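Local coordinates for BH0493 protein (Bacillus halodurans C-125, PDB 2QEE), which binds zinc and is probably a metal-dependent hydrolase of the amidohydrolase superfamily, with its reaction and substrate uncertain, at residues Val249-Asn254 with Pro294-Leu299; Gly262-Val267 with Gly275-Lys280; Met339-Met344 with Ala376-Asp381. One frame throughout, in Å; residues are numbered along the deposited sequence.

Interaction 1 of 3, residues Val249-Asn254 with Pro294-Leu299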
loop_
_atom_site.group_PDB
_atom_site.type_symbol
_atom_site.label_atom_id
_atom_site.label_comp_id
_atom_site.label_asym_id
_atom_site.label_seq_id
_atom_site.Cartn_x
_atom_site.Cartn_y
_atom_site.Cartn_z
ATOM N N VAL C 249 -7.844 -33.081 14.993
ATOM C CA VAL C 249 -7.338 -34.038 13.995
ATOM C C VAL C 249 -5.979 -33.617 13.425
ATOM O O VAL C 249 -5.023 -34.419 13.310
ATOM C CB VAL C 249 -8.372 -34.346 12.879
ATOM C CG1 VAL C 249 -7.762 -35.114 11.721
ATOM C CG2 VAL C 249 -9.563 -35.120 13.445
ATOM N N ALA C 250 -5.882 -32.324 13.091
ATOM C CA ALA C 250 -4.618 -31.783 12.574
ATOM C C ALA C 250 -3.476 -31.957 13.562
ATOM O O ALA C 250 -2.346 -32.290 13.143
ATOM C CB ALA C 250 -4.798 -30.268 12.224
ATOM N N GLU C 251 -3.760 -31.684 14.841
ATOM C CA GLU C 251 -2.745 -31.775 15.889
ATOM C C GLU C 251 -2.300 -33.228 16.010
ATOM O O GLU C 251 -1.125 -33.537 15.992
ATOM C CB GLU C 251 -3.243 -31.268 17.244
ATOM C CG GLU C 251 -2.116 -31.250 18.265
ATOM C CD GLU C 251 -2.527 -30.843 19.632
ATOM O OE1 GLU C 251 -3.663 -30.390 19.819
ATOM O OE2 GLU C 251 -1.676 -30.964 20.544
ATOM N N LYS C 252 -3.275 -34.113 16.092
ATOM C CA LYS C 252 -2.990 -35.537 16.245
ATOM C C LYS C 252 -2.113 -36.079 15.113
ATOM O O LYS C 252 -1.155 -36.830 15.363
ATOM C CB LYS C 252 -4.305 -36.289 16.316
ATOM C CG LYS C 252 -4.130 -37.783 16.400
ATOM C CD LYS C 252 -5.422 -38.416 16.784
ATOM C CE LYS C 252 -5.195 -39.883 17.109
ATOM N NZ LYS C 252 -6.460 -40.463 17.618
ATOM N N HIS C 253 -2.456 -35.742 13.870
ATOM C CA HIS C 253 -1.721 -36.145 12.690
ATOM C C HIS C 253 -0.502 -35.246 12.286
ATOM O O HIS C 253 0.186 -35.528 11.303
ATOM C CB HIS C 253 -2.680 -36.226 11.519
ATOM C CG HIS C 253 -3.592 -37.408 11.578
ATOM N ND1 HIS C 253 -4.753 -37.422 12.325
ATOM C CD2 HIS C 253 -3.490 -38.632 11.014
ATOM C CE1 HIS C 253 -5.344 -38.600 12.192
ATOM N NE2 HIS C 253 -4.593 -39.354 11.408
ATOM N N ASN C 254 -0.260 -34.199 13.063
ATOM C CA ASN C 254 0.777 -33.208 12.807
ATOM C C ASN C 254 0.682 -32.696 11.370
ATOM O O ASN C 254 1.700 -32.646 10.676
ATOM C CB ASN C 254 2.186 -33.754 13.067
ATOM C CG ASN C 254 3.233 -32.651 13.245
ATOM O OD1 ASN C 254 4.415 -32.872 12.941
ATOM N ND2 ASN C 254 2.815 -31.459 13.712
ATOM N N PRO C 294 -1.087 -23.512 19.935
ATOM C CA PRO C 294 0.383 -23.489 19.724
ATOM C C PRO C 294 0.909 -24.801 19.202
ATOM O O PRO C 294 2.050 -24.865 18.674
ATOM C CB PRO C 294 0.940 -23.281 21.138
ATOM C CG PRO C 294 -0.162 -23.749 22.064
ATOM C CD PRO C 294 -1.434 -23.392 21.355
ATOM N N ASN C 295 0.134 -25.873 19.407
ATOM C CA ASN C 295 0.522 -27.186 18.916
ATOM C C ASN C 295 -0.006 -27.507 17.539
ATOM O O ASN C 295 0.136 -28.634 17.061
ATOM C CB ASN C 295 0.094 -28.296 19.872
ATOM C CG ASN C 295 0.598 -28.087 21.280
ATOM O OD1 ASN C 295 -0.150 -28.242 22.250
ATOM N ND2 ASN C 295 1.835 -27.717 21.408
ATOM N N ASN C 296 -0.658 -26.516 16.898
ATOM C CA ASN C 296 -1.096 -26.666 15.540
ATOM C C ASN C 296 -0.247 -25.750 14.686
ATOM O O ASN C 296 0.210 -24.691 15.175
ATOM C CB ASN C 296 -2.573 -26.235 15.369
ATOM C CG ASN C 296 -3.542 -27.298 15.853
ATOM O OD1 ASN C 296 -3.926 -27.288 17.035
ATOM N ND2 ASN C 296 -3.977 -28.167 14.939
ATOM N N LYS C 297 -0.052 -26.176 13.443
ATOM C CA LYS C 297 0.688 -25.357 12.415
ATOM C C LYS C 297 -0.284 -24.791 11.372
ATOM O O LYS C 297 -1.189 -25.495 10.923
ATOM C CB LYS C 297 1.725 -26.245 11.724
ATOM C CG LYS C 297 2.871 -26.566 12.732
ATOM C CD LYS C 297 4.027 -27.245 12.096
ATOM C CE LYS C 297 3.717 -28.683 11.820
ATOM N NZ LYS C 297 5.009 -29.437 11.575
ATOM N N PHE C 298 -0.058 -23.524 10.947
ATOM C CA PHE C 298 -0.975 -22.883 10.050
ATOM C C PHE C 298 -0.192 -22.276 8.882
ATOM O O PHE C 298 0.831 -21.576 9.108
ATOM C CB PHE C 298 -1.684 -21.742 10.785
ATOM C CG PHE C 298 -2.475 -22.201 11.980
ATOM C CD1 PHE C 298 -3.849 -22.494 11.813
ATOM C CD2 PHE C 298 -1.880 -22.381 13.232
ATOM C CE1 PHE C 298 -4.590 -22.938 12.901
ATOM C CE2 PHE C 298 -2.664 -22.835 14.340
ATOM C CZ PHE C 298 -4.010 -23.098 14.130
ATOM N N LEU C 299 -0.643 -22.577 7.675
ATOM C CA LEU C 299 -0.087 -21.942 6.471
ATOM C C LEU C 299 -1.102 -20.889 6.083
ATOM O O LEU C 299 -2.291 -21.206 6.001
ATOM C CB LEU C 299 0.046 -22.985 5.364
ATOM C CG LEU C 299 1.237 -23.945 5.501
ATOM C CD1 LEU C 299 0.874 -25.257 4.695
ATOM C CD2 LEU C 299 2.511 -23.309 4.902
HETATM O O HOH W 1 -5.589 -28.826 18.594
HETATM O O HOH W 2 -3.395 -28.280 21.569
HETATM O O HOH W 3 0.633 -30.039 14.643
#

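Interaction 2 of 3, residues Gly262-Val267 with Gly275-Lys280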
loop_
_atom_site.group_PDB
_atom_site.type_symbol
_atom_site.label_atom_id
_atom_site.label_comp_id
_atom_site.label_asym_id
_atom_site.label_seq_id
_atom_site.Cartn_x
_atom_site.Cartn_y
_atom_site.Cartn_z
ATOM N N GLY C 262 -9.774 -14.106 2.148
ATOM C CA GLY C 262 -10.040 -12.777 1.547
ATOM C C GLY C 262 -10.866 -12.821 0.266
ATOM O O GLY C 262 -11.163 -11.761 -0.302
ATOM N N VAL C 263 -11.312 -14.011 -0.140
ATOM C CA VAL C 263 -12.054 -14.152 -1.404
ATOM C C VAL C 263 -13.544 -13.950 -1.122
ATOM O O VAL C 263 -14.098 -14.564 -0.201
ATOM C CB VAL C 263 -11.791 -15.522 -2.112
ATOM C CG1 VAL C 263 -12.186 -16.728 -1.231
ATOM C CG2 VAL C 263 -12.508 -15.547 -3.434
ATOM N N LYS C 264 -14.140 -13.032 -1.858
ATOM C CA LYS C 264 -15.594 -12.813 -1.798
ATOM C C LYS C 264 -16.218 -13.528 -3.024
ATOM O O LYS C 264 -16.091 -13.093 -4.168
ATOM C CB LYS C 264 -15.881 -11.296 -1.783
ATOM C CG LYS C 264 -17.401 -10.994 -1.770
ATOM C CD LYS C 264 -17.655 -9.507 -1.372
ATOM C CE LYS C 264 -19.143 -9.298 -1.068
ATOM N NZ LYS C 264 -19.526 -7.859 -1.050
ATOM N N LYS C 265 -16.899 -14.651 -2.790
ATOM C CA LYS C 265 -17.357 -15.487 -3.908
ATOM C C LYS C 265 -18.508 -14.936 -4.739
ATOM O O LYS C 265 -19.448 -14.338 -4.206
ATOM C CB LYS C 265 -17.773 -16.886 -3.422
ATOM C CG LYS C 265 -16.709 -17.689 -2.655
ATOM C CD LYS C 265 -15.570 -18.179 -3.508
ATOM C CE LYS C 265 -15.981 -19.287 -4.447
ATOM N NZ LYS C 265 -14.883 -19.606 -5.443
ATOM N N ARG C 266 -18.440 -15.159 -6.042
ATOM C CA ARG C 266 -19.597 -14.960 -6.926
ATOM C C ARG C 266 -20.230 -13.567 -6.835
ATOM O O ARG C 266 -21.483 -13.427 -6.736
ATOM C CB ARG C 266 -20.654 -16.039 -6.637
ATOM C CG ARG C 266 -20.161 -17.461 -6.911
ATOM C CD ARG C 266 -21.232 -18.483 -6.432
ATOM N NE ARG C 266 -21.448 -18.400 -4.981
ATOM C CZ ARG C 266 -20.739 -19.074 -4.073
ATOM N NH1 ARG C 266 -19.766 -19.907 -4.444
ATOM N NH2 ARG C 266 -21.007 -18.909 -2.785
ATOM N N VAL C 267 -19.395 -12.528 -6.879
ATOM C CA VAL C 267 -19.956 -11.160 -6.982
ATOM C C VAL C 267 -20.580 -10.914 -8.358
ATOM O O VAL C 267 -21.441 -10.042 -8.496
ATOM C CB VAL C 267 -18.972 -10.011 -6.584
ATOM C CG1 VAL C 267 -18.437 -10.280 -5.146
ATOM C CG2 VAL C 267 -17.922 -9.756 -7.654
ATOM N N GLY C 275 -15.757 -14.777 -11.453
ATOM C CA GLY C 275 -16.680 -13.820 -10.791
ATOM C C GLY C 275 -16.399 -13.538 -9.313
ATOM O O GLY C 275 -17.256 -12.968 -8.619
ATOM N N ASP C 276 -15.208 -13.927 -8.832
ATOM C CA ASP C 276 -14.899 -13.782 -7.394
ATOM C C ASP C 276 -14.131 -12.484 -7.152
ATOM O O ASP C 276 -13.345 -12.069 -8.015
ATOM C CB ASP C 276 -14.046 -14.955 -6.936
ATOM C CG ASP C 276 -14.811 -16.297 -6.945
ATOM O OD1 ASP C 276 -16.066 -16.328 -7.009
ATOM O OD2 ASP C 276 -14.129 -17.324 -6.797
ATOM N N PHE C 277 -14.377 -11.857 -6.001
ATOM C CA PHE C 277 -13.826 -10.563 -5.675
ATOM C C PHE C 277 -12.969 -10.714 -4.404
ATOM O O PHE C 277 -12.639 -11.871 -3.965
ATOM C CB PHE C 277 -15.020 -9.565 -5.566
ATOM C CG PHE C 277 -14.648 -8.088 -5.341
ATOM C CD1 PHE C 277 -13.590 -7.448 -5.999
ATOM C CD2 PHE C 277 -15.434 -7.314 -4.472
ATOM C CE1 PHE C 277 -13.330 -6.051 -5.790
ATOM C CE2 PHE C 277 -15.185 -5.921 -4.293
ATOM C CZ PHE C 277 -14.082 -5.326 -4.913
ATOM N N VAL C 278 -12.547 -9.580 -3.870
ATOM C CA VAL C 278 -11.628 -9.535 -2.734
ATOM C C VAL C 278 -12.106 -8.555 -1.647
ATOM O O VAL C 278 -12.775 -7.534 -1.956
ATOM C CB VAL C 278 -10.233 -9.086 -3.281
ATOM C CG1 VAL C 278 -10.279 -7.670 -3.891
ATOM C CG2 VAL C 278 -9.129 -9.175 -2.138
ATOM N N GLY C 279 -11.746 -8.811 -0.383
ATOM C CA GLY C 279 -11.983 -7.822 0.688
ATOM C C GLY C 279 -10.864 -7.978 1.701
ATOM O O GLY C 279 -10.316 -9.086 1.847
ATOM N N LYS C 280 -10.556 -6.879 2.381
ATOM C CA LYS C 280 -9.627 -6.901 3.512
ATOM C C LYS C 280 -10.277 -7.672 4.669
ATOM O O LYS C 280 -11.451 -7.484 4.948
ATOM C CB LYS C 280 -9.234 -5.479 3.944
ATOM C CG LYS C 280 -8.071 -5.467 4.997
ATOM C CD LYS C 280 -7.898 -4.058 5.455
ATOM C CE LYS C 280 -6.736 -3.966 6.470
ATOM N NZ LYS C 280 -6.570 -2.580 6.957
HETATM O O HOH W 4 -16.695 -18.711 -8.280
#

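Interaction 3 of 3, residues Met339-Met344 with Ala376-Asp381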
loop_
_atom_site.group_PDB
_atom_site.type_symbol
_atom_site.label_atom_id
_atom_site.label_comp_id
_atom_site.label_asym_id
_atom_site.label_seq_id
_atom_site.Cartn_x
_atom_site.Cartn_y
_atom_site.Cartn_z
ATOM N N MET C 339 5.559 -7.271 -1.769
ATOM C CA MET C 339 5.327 -8.260 -0.751
ATOM C C MET C 339 6.636 -8.974 -0.402
ATOM O O MET C 339 6.909 -9.192 0.755
ATOM C CB MET C 339 4.308 -9.280 -1.279
ATOM C CG MET C 339 2.849 -8.776 -1.185
ATOM S SD MET C 339 1.737 -10.053 -1.897
ATOM C CE MET C 339 2.021 -11.410 -0.709
ATOM N N THR C 340 7.402 -9.392 -1.411
ATOM C CA THR C 340 8.631 -10.154 -1.205
ATOM C C THR C 340 9.652 -9.308 -0.409
ATOM O O THR C 340 10.331 -9.817 0.461
ATOM C CB THR C 340 9.160 -10.701 -2.562
ATOM O OG1 THR C 340 8.127 -11.535 -3.159
ATOM C CG2 THR C 340 10.420 -11.553 -2.396
ATOM N N ARG C 341 9.728 -8.014 -0.716
ATOM C CA ARG C 341 10.635 -7.127 -0.001
ATOM C C ARG C 341 10.211 -6.961 1.457
ATOM O O ARG C 341 11.046 -7.047 2.362
ATOM C CB ARG C 341 10.727 -5.760 -0.734
ATOM C CG ARG C 341 11.500 -5.917 -2.054
ATOM C CD ARG C 341 11.556 -4.671 -2.881
ATOM N NE ARG C 341 12.348 -4.948 -4.099
ATOM C CZ ARG C 341 13.700 -4.884 -4.136
ATOM N NH1 ARG C 341 14.413 -4.476 -3.051
ATOM N NH2 ARG C 341 14.329 -5.194 -5.244
ATOM N N MET C 342 8.931 -6.690 1.708
ATOM C CA MET C 342 8.422 -6.553 3.081
ATOM C C MET C 342 8.685 -7.836 3.874
ATOM O O MET C 342 9.177 -7.797 4.999
ATOM C CB MET C 342 6.906 -6.229 3.144
ATOM C CG MET C 342 6.568 -4.809 2.586
ATOM S SD MET C 342 4.836 -4.450 2.926
ATOM C CE MET C 342 3.926 -5.548 1.811
ATOM N N ARG C 343 8.422 -8.955 3.209
ATOM C CA ARG C 343 8.607 -10.245 3.861
ATOM C C ARG C 343 10.093 -10.475 4.218
ATOM O O ARG C 343 10.408 -10.864 5.329
ATOM C CB ARG C 343 8.094 -11.357 2.951
ATOM C CG ARG C 343 6.558 -11.352 2.922
ATOM C CD ARG C 343 6.071 -12.230 1.802
ATOM N NE ARG C 343 4.626 -12.414 1.933
ATOM C CZ ARG C 343 3.974 -13.343 1.215
ATOM N NH1 ARG C 343 4.638 -14.080 0.341
ATOM N NH2 ARG C 343 2.662 -13.592 1.421
ATOM N N MET C 344 10.992 -10.255 3.282
ATOM C CA MET C 344 12.399 -10.525 3.533
ATOM C C MET C 344 12.902 -9.535 4.559
ATOM O O MET C 344 13.725 -9.883 5.380
ATOM C CB MET C 344 13.203 -10.427 2.259
ATOM C CG MET C 344 14.643 -11.081 2.460
ATOM S SD MET C 344 15.455 -11.418 0.908
ATOM C CE MET C 344 14.509 -12.869 0.368
ATOM N N ALA C 376 14.761 -13.136 -7.511
ATOM C CA ALA C 376 16.210 -12.975 -7.725
ATOM C C ALA C 376 16.631 -11.486 -7.510
ATOM O O ALA C 376 17.630 -11.231 -6.797
ATOM C CB ALA C 376 16.617 -13.460 -9.101
ATOM N N GLU C 377 15.841 -10.552 -8.024
ATOM C CA GLU C 377 16.152 -9.108 -7.863
ATOM C C GLU C 377 16.149 -8.750 -6.381
ATOM O O GLU C 377 17.034 -8.010 -5.881
ATOM C CB GLU C 377 15.131 -8.263 -8.594
ATOM C CG GLU C 377 15.165 -8.381 -10.122
ATOM C CD GLU C 377 13.884 -7.792 -10.785
ATOM O OE1 GLU C 377 13.790 -7.802 -12.038
ATOM O OE2 GLU C 377 12.937 -7.336 -10.069
ATOM N N VAL C 378 15.150 -9.240 -5.638
ATOM C CA VAL C 378 15.086 -8.941 -4.206
ATOM C C VAL C 378 16.295 -9.498 -3.471
ATOM O O VAL C 378 16.998 -8.801 -2.703
ATOM C CB VAL C 378 13.757 -9.474 -3.597
ATOM C CG1 VAL C 378 13.753 -9.257 -2.108
ATOM C CG2 VAL C 378 12.542 -8.757 -4.309
ATOM N N LEU C 379 16.616 -10.766 -3.756
ATOM C CA LEU C 379 17.805 -11.380 -3.117
ATOM C C LEU C 379 19.124 -10.628 -3.416
ATOM O O LEU C 379 19.939 -10.398 -2.522
ATOM C CB LEU C 379 17.922 -12.856 -3.590
ATOM C CG LEU C 379 16.922 -13.817 -2.924
ATOM C CD1 LEU C 379 17.026 -15.129 -3.724
ATOM C CD2 LEU C 379 17.296 -14.022 -1.422
ATOM N N ILE C 380 19.298 -10.232 -4.661
ATOM C CA ILE C 380 20.509 -9.482 -5.097
ATOM C C ILE C 380 20.639 -8.201 -4.210
ATOM O O ILE C 380 21.690 -7.945 -3.599
ATOM C CB ILE C 380 20.518 -9.178 -6.631
ATOM C CG1 ILE C 380 20.730 -10.482 -7.404
ATOM C CG2 ILE C 380 21.639 -8.204 -6.929
ATOM C CD1 ILE C 380 20.305 -10.453 -8.923
ATOM N N ASP C 381 19.544 -7.451 -4.095
ATOM C CA ASP C 381 19.576 -6.216 -3.269
ATOM C C ASP C 381 19.915 -6.533 -1.807
ATOM O O ASP C 381 20.698 -5.805 -1.171
ATOM C CB ASP C 381 18.197 -5.540 -3.314
ATOM C CG ASP C 381 18.047 -4.612 -4.526
ATOM O OD1 ASP C 381 19.076 -4.314 -5.237
ATOM O OD2 ASP C 381 16.887 -4.161 -4.782
HETATM O O HOH W 5 12.764 -5.934 -7.727
#

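Interaction 1 of 3, residues Val249-Asn254 with Pro294-Leu299
The carboxylate of Glu251 and the amide of Asn295 are inclined by 36°, and the amide of Asn296 is turned 70° from the same carboxylate. At the edge of the His253 ring, in its plane, lies Val249 O, which accepts from both ND1 and the backbone N of His253. Glu251 CG stands anti to the backbone N (chi1 -174°) and the chain is extended beyond it; it crosses Asn295 obliquely, with Glu251 OE2 3.3 Å from Asn295 CB. The acid meets its polar neighbours through water: one molecule donates to Glu251 OE1 at 2.8 Å and to Asn296 OD1 at 2.7 Å, and a second joins OE1 to Asn295 OD1, weakly at the latter. Asn296 ND2 packs on Ala250 CB at 3.5 Å, a place where a small methyl suits, and is bonded to Leu247 O in the preceding turn. Asn254 closes helix 237-253 in a Schellman motif, with the positive phi that asparagine tolerates well. Its ND2 lies 3.5 Å from Lys297 CE and donates a hydrogen bond to a third water, which donates to Asn295 O; Lys297 NZ bonds to Phe413 O. Where the helix end meets the turn leading into strand 298-302, the polar side chains of Glu251 and the three asparagines thus meet largely through water, while Ala250 and Asn296 make the buried part.

Interaction 2 of 3, residues Gly262-Val267 with Gly275-Lys280
Asp276 OD1 is gripped twice: by the backbone N of Arg266 at 2.8 Å, in a nearly straight bond (170°) on the anti side of the oxygen, and by a water that donates to it. The other oxygen, OD2, takes a salt bridge from Lys265 NZ at 2.8 Å on its syn side. Lys265 bends at chi2 and chi3, both -71°, which brings Lys265 CD and CE to within 3.7 Å of Asp276 OD2. Aspartate suits this place because its short chain presents one oxygen to the backbone turn and the other to the lysine, and the positive charge would probably stabilise the anion. Next along the two segments comes a short antiparallel ladder. Lys264 and Phe277 form the hydrogen-bonded pair, with Phe277 N to Lys264 O at 2.8 Å; the return bond, from Lys264 N, reaches Phe277 O from above the carbonyl plane. Val263 and Val278 form the non-hydrogen-bonded pair, on the opposite face from Lys264 and Phe277. Gly279 N adds a bond to Gly262 O at 3.0 Å. Gly262 has a positive phi at which a CB would press on the preceding carbonyl oxygen, so glycine is called for. Both methyls of Val267 close on Phe277 CB, CG1 at 3.5 Å. The pair of segments is a beta-hairpin in which strand 277-278 turns back on the end of strand 257-264, which continues among the parallel strands as a neighbour of 222-226 and 298-302. Val263's side chain comes within about 9 Å of the bound zinc ion, while Phe277 and Val278 pack on Val313 of the second subunit and Lys264 NZ bridges to its Glu287, so that the hairpin lies near the zinc site and against helices 284-292 and 308-317 of that subunit.

Interaction 3 of 3, residues Met339-Met344 with Ala376-Asp381
Helix 333-347 and helix 363-388 pack side by side here, through an apolar core flanked by a salt bridge from Arg341 to Asp381. The axes of the two short segments approach to 10.0 Å and cross at -38°. Val378 fills the middle, its two methyls spreading to meet both Thr340 and Arg341: its CG2 lies 3.8 Å from Arg341 CG and over one face of the guanidinium, while both methyls also meet Thr340 CG2. Beyond it, Met344 uses its flexible chain to set CE against Leu379 CD2 at 3.5 Å, the two side chains crossing at about a right angle. In the barrel fold expected for this superfamily, helix 333-347 follows strand 321-323, and helix 363-388 belongs to the C-terminal helices; Leu379 also packs on helices 8-21 and 395-414. Arg341 is extended from CG to NE, and its edge meets Asp381 OD2, NH2 at 2.8 Å and NH1, more weakly, at 3.0 Å. The guanidinium and carboxylate planes stand 56° apart. An alanine in place of Arg341 would probably leave Asp381 OD2 without this cation and uncover the side of Val378 on which CG and NE lie. Asp381 OD1 has a second cation in Arg8, and Arg341 NE bonds to Asn337 OD1. At 3.0 Å Arg341 NH2 also donates a hydrogen bond to a water that donates to Glu377 OE2.

How the interactions relate
The three interactions stand apart, with centres 28 to 29 Å from one another and no touching atoms. Interactions 1 and 2 share one mixed sheet: helix 237-253 is followed, after a short loop, by strand 257-264, which carries the hairpin of interaction 2 and lies beside strand 298-302, reached through interaction 1. Along the chain the hairpin falls between the two segments of interaction 1, and interaction 3 comes after both, joining helices 333-347 and 363-388. Interaction 1 thus ties a helix end to a strand entry far from the annotated metal sites, interaction 2 lies nearer the zinc and faces the second subunit, and interaction 3 packs two helices, of which 333-347 also meets the third subunit.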